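Local coordinates for pyridine nucleotide-disulphide oxidoreductase dimerisation region (Escherichia coli BL21, PDB 6KYY), which is an FAD-containing flavoprotein that acts as a disulfide reductase and is probably involved in resistance to reactive chlorine species, at residues I75-K78 with N79-N83; I212-I215 with L216-Q219. One frame throughout, in Å; residues are numbered along the deposited sequence.

Interaction 1: residues I75-K78 with N79-N83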
# COMPACT_ATOMS: atom_id res chain seq x y z
N ILE B 75 8.24 -4.35 -21.92
CA ILE B 75 7.57 -5.48 -22.56
C ILE B 75 8.37 -6.75 -22.34
O ILE B 75 7.80 -7.84 -22.16
CB ILE B 75 7.36 -5.19 -24.06
CG1 ILE B 75 6.43 -3.99 -24.25
CG2 ILE B 75 6.81 -6.41 -24.78
CD1 ILE B 75 4.98 -4.29 -23.92
N GLN B 76 9.70 -6.64 -22.34
CA GLN B 76 10.54 -7.80 -22.05
C GLN B 76 10.32 -8.31 -20.63
O GLN B 76 10.19 -9.51 -20.40
CB GLN B 76 12.01 -7.45 -22.27
CG GLN B 76 12.97 -8.60 -22.05
CD GLN B 76 12.82 -9.70 -23.09
OE1 GLN B 76 12.29 -9.47 -24.18
NE2 GLN B 76 13.30 -10.89 -22.77
N ARG B 77 10.27 -7.39 -19.66
CA ARG B 77 9.99 -7.80 -18.28
C ARG B 77 8.55 -8.27 -18.13
O ARG B 77 8.28 -9.20 -17.36
CB ARG B 77 10.29 -6.65 -17.32
CG ARG B 77 10.31 -7.07 -15.86
CD ARG B 77 10.65 -5.90 -14.94
NE ARG B 77 9.46 -5.18 -14.51
CZ ARG B 77 8.68 -5.56 -13.50
NH1 ARG B 77 8.95 -6.66 -12.82
NH2 ARG B 77 7.62 -4.83 -13.18
N LYS B 78 7.62 -7.64 -18.85
CA LYS B 78 6.24 -8.10 -18.83
C LYS B 78 6.15 -9.56 -19.29
O LYS B 78 5.44 -10.36 -18.68
CB LYS B 78 5.37 -7.20 -19.71
CG LYS B 78 3.95 -7.70 -19.92
CD LYS B 78 3.53 -7.55 -21.37
CE LYS B 78 3.51 -8.89 -22.09
NZ LYS B 78 3.36 -8.74 -23.56
N ASN B 79 6.90 -9.91 -20.34
CA ASN B 79 6.89 -11.29 -20.82
C ASN B 79 7.41 -12.26 -19.76
O ASN B 79 6.86 -13.35 -19.57
CB ASN B 79 7.71 -11.41 -22.10
CG ASN B 79 6.97 -10.91 -23.32
OD1 ASN B 79 5.74 -10.81 -23.31
ND2 ASN B 79 7.71 -10.59 -24.37
N GLU B 80 8.48 -11.87 -19.05
CA GLU B 80 9.06 -12.76 -18.05
C GLU B 80 8.10 -13.00 -16.89
O GLU B 80 8.11 -14.09 -16.30
CB GLU B 80 10.38 -12.17 -17.53
CG GLU B 80 11.58 -12.51 -18.39
CD GLU B 80 12.49 -11.32 -18.62
OE1 GLU B 80 12.52 -10.42 -17.75
OE2 GLU B 80 13.17 -11.28 -19.67
N VAL B 81 7.27 -12.01 -16.56
CA VAL B 81 6.34 -12.17 -15.45
C VAL B 81 5.13 -13.00 -15.87
O VAL B 81 4.67 -13.87 -15.12
CB VAL B 81 5.93 -10.79 -14.90
CG1 VAL B 81 4.87 -10.94 -13.82
CG2 VAL B 81 7.14 -10.05 -14.36
N VAL B 82 4.59 -12.75 -17.07
CA VAL B 82 3.45 -13.54 -17.52
C VAL B 82 3.85 -14.99 -17.75
O VAL B 82 3.08 -15.91 -17.47
CB VAL B 82 2.80 -12.91 -18.78
CG1 VAL B 82 2.55 -11.42 -18.58
CG2 VAL B 82 3.64 -13.16 -20.03
N ASN B 83 5.08 -15.22 -18.24
CA ASN B 83 5.50 -16.58 -18.56
C ASN B 83 5.88 -17.37 -17.32
O ASN B 83 5.70 -18.59 -17.29
CB ASN B 83 6.66 -16.55 -19.55
CG ASN B 83 6.21 -16.36 -20.98
OD1 ASN B 83 5.25 -17.00 -21.43
ND2 ASN B 83 6.89 -15.48 -21.71
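Gln76 and Glu80, one turn apart on helix 71-94, make an i to i+4 side-chain hydrogen bond that runs alongside the backbone bonds of the helix. The amide NE2 of Gln76 donates to Glu80 OE2 over 3.1 Å. The bond is bent, with an N-H...O angle of 140°, and reaches the anti side of the carboxylate from somewhat out of its plane; amide and carboxylate planes stand 69° apart. Gln76 achieves this with CG turned beside its own carbonyl carbon and a bend at chi2 (68°), which folds the chain toward the next turn.

Beneath these groups the main chain is regular. Ile75 O receives Asn79 N at 2.9 Å, and Lys78 O receives Val82 N at 3.0 Å. Round the helix, in a contact between adjacent residues, Lys78 is bent at two torsions and brings NZ to Asn79 OD1 for a weak bond of 3.2 Å; its stronger partner is the carbonyl O of Leu159. Val82 CG1 lies 4.2 Å from Lys78 CG. Arg77 and Val81 run side by side, and Val81 CG2 comes to 4.1 Å from Arg77 NH1.

The guanidinium of Arg77 looks past this helix: NE forms a salt bridge with Asp64, and NH1 and NH2 donate to the carbonyl oxygens of Arg376 and Val377 of the second subunit. Helix 55-65 packs against Ile75, Arg77, Lys78 and Val81, for instance through Leu61 on Ile75 and Ile56 on Val81.

Interaction 2: residues I212-I215 with L216-Q219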
# COMPACT_ATOMS: atom_id res chain seq x y z
N ILE B 212 -8.97 13.73 -12.44
CA ILE B 212 -8.35 12.72 -13.29
C ILE B 212 -8.07 13.29 -14.67
O ILE B 212 -7.02 13.02 -15.27
CB ILE B 212 -9.24 11.46 -13.36
CG1 ILE B 212 -9.24 10.74 -12.01
CG2 ILE B 212 -8.76 10.53 -14.46
CD1 ILE B 212 -10.22 9.58 -11.95
N ALA B 213 -8.98 14.11 -15.19
CA ALA B 213 -8.79 14.68 -16.52
C ALA B 213 -7.58 15.60 -16.57
O ALA B 213 -6.81 15.57 -17.54
CB ALA B 213 -10.05 15.42 -16.96
N THR B 214 -7.39 16.43 -15.54
CA THR B 214 -6.26 17.35 -15.54
C THR B 214 -4.94 16.62 -15.28
O THR B 214 -3.90 17.02 -15.83
CB THR B 214 -6.46 18.46 -14.50
OG1 THR B 214 -6.30 17.92 -13.18
CG2 THR B 214 -7.84 19.08 -14.64
N ILE B 215 -4.95 15.57 -14.46
CA ILE B 215 -3.76 14.74 -14.31
C ILE B 215 -3.38 14.12 -15.64
O ILE B 215 -2.21 14.09 -16.03
CB ILE B 215 -3.97 13.67 -13.22
CG1 ILE B 215 -4.05 14.31 -11.84
CG2 ILE B 215 -2.86 12.64 -13.26
CD1 ILE B 215 -4.32 13.31 -10.73
N LEU B 216 -4.38 13.62 -16.38
CA LEU B 216 -4.12 13.05 -17.69
C LEU B 216 -3.79 14.12 -18.73
O LEU B 216 -2.99 13.87 -19.63
CB LEU B 216 -5.32 12.22 -18.15
CG LEU B 216 -5.54 10.88 -17.45
CD1 LEU B 216 -6.78 10.18 -18.00
CD2 LEU B 216 -4.32 10.00 -17.60
N ARG B 217 -4.39 15.31 -18.61
CA ARG B 217 -4.15 16.35 -19.61
C ARG B 217 -2.72 16.87 -19.55
O ARG B 217 -2.09 17.08 -20.59
CB ARG B 217 -5.15 17.50 -19.42
CG ARG B 217 -4.94 18.65 -20.39
CD ARG B 217 -5.74 19.87 -20.00
NE ARG B 217 -7.04 19.52 -19.42
CZ ARG B 217 -7.48 19.97 -18.25
NH1 ARG B 217 -6.73 20.79 -17.52
NH2 ARG B 217 -8.67 19.60 -17.81
N ASP B 218 -2.20 17.08 -18.34
CA ASP B 218 -0.84 17.60 -18.20
C ASP B 218 0.21 16.60 -18.66
O ASP B 218 1.35 16.99 -18.93
CB ASP B 218 -0.58 18.01 -16.75
CG ASP B 218 -1.55 19.07 -16.27
OD1 ASP B 218 -1.83 19.11 -15.05
OD2 ASP B 218 -2.03 19.86 -17.10
N GLN B 219 -0.15 15.32 -18.76
CA GLN B 219 0.73 14.31 -19.33
C GLN B 219 0.59 14.20 -20.85
O GLN B 219 1.30 13.41 -21.47
CB GLN B 219 0.46 12.94 -18.69
CG GLN B 219 1.40 12.59 -17.55
CD GLN B 219 1.19 11.18 -17.03
OE1 GLN B 219 1.57 10.86 -15.91
NE2 GLN B 219 0.57 10.34 -17.85
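Arg217 folds back over Thr214, three residues earlier on the helix 206-218, and its side chain can be followed outward from the backbone. CB rests 3.2 Å from Ala213 O, the same carbonyl that accepts Arg217 N. The first two torsions are extended and carry the chain outward; the turn at chi3 (-36°) then swings the guanidinium over Thr214. There CZ sits 3.7 Å from Thr214 CG2, while NH1 and NH2 both approach that methyl, NH2 to 3.3 Å. One face of the flat group lies over the backbone of Thr214, whose CA stands 3.8 Å above the plane but offset toward its rim, whereas the methyl comes in obliquely beside NH1 and NH2. Thr214 presents CG2 here, and its OG1 bonds instead to Asn211 O.

The helix connects the parallel strands 190-194 and 221-224 as the middle element of a beta-alpha-beta crossover in the second Rossmann-type sheet of the protein. Ile212 and Leu216 lie alongside each other and point the same way, CG2 of Ile212 to CD1 of Leu216 at 4.1 Å. Leu216 packs against Val178 and Ser182 of helix 175-186 and Val221 of the sheet, while Ile212 meets the loop residues Phe200, Leu201 and Met341. Ala213 rests against Ile223. Asp218 N donates to Thr214 O at 3.0 Å.

Interactions 1 and 2 are both contacts within a single helix, but they belong to different parts of the fold: their centres are 28 Å apart and their nearest atoms about 16 Å, so neither touches the other. In interaction 1 the side chain of Lys78 is about 11 Å from the bound FAD and that of Val82 about 10 Å from a copper(II) ion; further along the same helix, Asn87 and His91 belong to a copper site. Residues 212-219 lie apart from the cofactor-binding and redox residues, although the side chain of Gln219 is about 6 Å from a copper(II) ion. Only interaction 1 is touched by the second subunit.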